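Side-chain contact in elongin-C (Saccharomyces cerevisiae, PDB 5ZB2), which links the cullin CUL3 to its substrate receptor in a ubiquitin ligase that marks RNA polymerase II for proteolysis: residues L58-E63 with E85-M90. Sequence-based numbering, arbitrary orientation.
Sequences LEKAVE and EIPTEM
Lys60 reaches out from helix 55-71 to the loop that leads into helix 91-101, and its CE meets the backbone carbonyl of Glu85 and the ring of Pro87. From CB, which points at the loop, CG continues anti to the backbone N (chi1 -152°). The chain turns once, about the CB-CG bond (chi2 67°), and then runs extended through CD and CE to the amine. Lys60 CE makes the closest approach, 3.1 Å from Glu85 O, and the same methylene lies 3.9 Å from Pro87 CD, an aliphatic contact with the CD corner of the proline ring. The amine, Lys60 NZ, stands a little farther from Glu85 O, at 3.6 Å. Its salt-bridge partner is on its own helix, one turn on: Glu63 OE1, 3.3 Å from Lys60 NZ, with both carboxylate oxygens accepting weak hydrogen bonds. The Glu85 carboxylate stays more distant, with OE1 5.5 Å from Lys60 NZ. On either side of Pro87 in sequence the loop meets RAD7, Ile86 packing on Leu11 of one RAD7 chain and Thr88 on Val41 of another. Because the methylene next to a charged amine is polarised, the approach of CE to Glu85 O is probably mildly attractive; helix and loop are thus joined by aliphatic packing and probably a weak electrostatic attraction, while the amine's salt bridge stays within the helix.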
loop_
_atom_site.group_PDB
_atom_site.type_symbol
_atom_site.label_atom_id
_atom_site.label_comp_id
_atom_site.label_asym_id
_atom_site.label_seq_id
_atom_site.Cartn_x
_atom_site.Cartn_y
_atom_site.Cartn_z
ATOM N N LEU B 58 1.191 -37.757 -14.262
ATOM C CA LEU B 58 0.408 -38.907 -13.819
ATOM C C LEU B 58 1.254 -39.870 -13.001
ATOM O O LEU B 58 0.793 -40.402 -11.983
ATOM C CB LEU B 58 -0.202 -39.626 -15.020
ATOM C CG LEU B 58 -1.470 -38.995 -15.594
ATOM C CD1 LEU B 58 -1.154 -37.713 -16.344
ATOM C CD2 LEU B 58 -2.198 -39.978 -16.495
ATOM N N GLU B 59 2.496 -40.110 -13.427
ATOM C CA GLU B 59 3.384 -40.971 -12.655
ATOM C C GLU B 59 3.522 -40.480 -11.221
ATOM O O GLU B 59 3.660 -41.291 -10.297
ATOM C CB GLU B 59 4.755 -41.051 -13.329
ATOM C CG GLU B 59 5.776 -41.881 -12.562
ATOM C CD GLU B 59 6.951 -42.307 -13.422
ATOM O OE1 GLU B 59 6.943 -43.455 -13.914
ATOM O OE2 GLU B 59 7.879 -41.492 -13.612
ATOM N N LYS B 60 3.469 -39.162 -11.009
ATOM C CA LYS B 60 3.562 -38.628 -9.656
ATOM C C LYS B 60 2.222 -38.712 -8.934
ATOM O O LYS B 60 2.184 -38.937 -7.719
ATOM C CB LYS B 60 4.060 -37.182 -9.689
ATOM C CG LYS B 60 4.812 -36.754 -8.434
ATOM C CD LYS B 60 6.131 -37.504 -8.289
ATOM C CE LYS B 60 6.891 -37.082 -7.047
ATOM N NZ LYS B 60 8.185 -37.812 -6.927
ATOM N N ALA B 61 1.119 -38.534 -9.663
ATOM C CA ALA B 61 -0.200 -38.700 -9.061
ATOM C C ALA B 61 -0.378 -40.117 -8.531
ATOM O O ALA B 61 -0.784 -40.319 -7.380
ATOM C CB ALA B 61 -1.286 -38.364 -10.081
ATOM N N VAL B 62 -0.071 -41.117 -9.362
ATOM C CA VAL B 62 -0.132 -42.505 -8.909
ATOM C C VAL B 62 0.799 -42.709 -7.723
ATOM O O VAL B 62 0.459 -43.407 -6.759
ATOM C CB VAL B 62 0.210 -43.462 -10.067
ATOM C CG1 VAL B 62 0.146 -44.912 -9.602
ATOM C CG2 VAL B 62 -0.735 -43.243 -11.241
ATOM N N GLU B 63 1.986 -42.102 -7.771
ATOM C CA GLU B 63 2.919 -42.219 -6.656
ATOM C C GLU B 63 2.301 -41.690 -5.366
ATOM O O GLU B 63 2.529 -42.248 -4.286
ATOM C CB GLU B 63 4.218 -41.478 -6.980
ATOM C CG GLU B 63 5.297 -41.610 -5.907
ATOM C CD GLU B 63 6.599 -40.929 -6.294
ATOM O OE1 GLU B 63 6.823 -40.709 -7.505
ATOM O OE2 GLU B 63 7.397 -40.611 -5.386
ATOM N N GLU B 85 7.824 -36.039 -1.718
ATOM C CA GLU B 85 8.602 -35.069 -2.474
ATOM C C GLU B 85 7.843 -34.631 -3.721
ATOM O O GLU B 85 7.231 -35.446 -4.417
ATOM C CB GLU B 85 9.955 -35.662 -2.861
ATOM C CG GLU B 85 10.829 -36.035 -1.673
ATOM C CD GLU B 85 12.120 -36.717 -2.087
ATOM O OE1 GLU B 85 12.231 -37.120 -3.265
ATOM O OE2 GLU B 85 13.024 -36.850 -1.236
ATOM N N ILE B 86 7.886 -33.332 -4.000
ATOM C CA ILE B 86 7.226 -32.763 -5.173
ATOM C C ILE B 86 8.241 -31.909 -5.924
ATOM O O ILE B 86 8.675 -30.872 -5.401
ATOM C CB ILE B 86 5.989 -31.943 -4.774
ATOM C CG1 ILE B 86 4.914 -32.869 -4.195
ATOM C CG2 ILE B 86 5.445 -31.170 -5.974
ATOM C CD1 ILE B 86 3.678 -32.160 -3.674
ATOM N N PRO B 87 8.645 -32.285 -7.138
ATOM C CA PRO B 87 9.624 -31.467 -7.864
ATOM C C PRO B 87 9.106 -30.058 -8.100
ATOM O O PRO B 87 7.941 -29.855 -8.449
ATOM C CB PRO B 87 9.819 -32.224 -9.185
ATOM C CG PRO B 87 9.326 -33.604 -8.931
ATOM C CD PRO B 87 8.249 -33.480 -7.904
ATOM N N THR B 88 9.991 -29.076 -7.906
ATOM C CA THR B 88 9.606 -27.681 -8.096
ATOM C C THR B 88 9.113 -27.430 -9.516
ATOM O O THR B 88 8.122 -26.721 -9.724
ATOM C CB THR B 88 10.788 -26.766 -7.770
ATOM O OG1 THR B 88 11.175 -26.951 -6.402
ATOM C CG2 THR B 88 10.431 -25.300 -7.999
ATOM N N GLU B 89 9.791 -28.008 -10.507
ATOM C CA GLU B 89 9.484 -27.756 -11.912
ATOM C C GLU B 89 8.112 -28.269 -12.342
ATOM O O GLU B 89 7.729 -28.050 -13.496
ATOM C CB GLU B 89 10.558 -28.390 -12.800
ATOM C CG GLU B 89 10.720 -29.889 -12.598
ATOM C CD GLU B 89 12.008 -30.248 -11.881
ATOM O OE1 GLU B 89 12.896 -30.847 -12.524
ATOM O OE2 GLU B 89 12.135 -29.927 -10.681
ATOM N N MET B 90 7.362 -28.943 -11.467
ATOM C CA MET B 90 6.031 -29.433 -11.812
ATOM C C MET B 90 5.014 -29.140 -10.712
ATOM O O MET B 90 3.963 -29.790 -10.657
ATOM C CB MET B 90 6.071 -30.936 -12.099
ATOM C CG MET B 90 6.397 -31.790 -10.882
ATOM S SD MET B 90 6.416 -33.560 -11.236
ATOM C CE MET B 90 7.738 -33.665 -12.442
#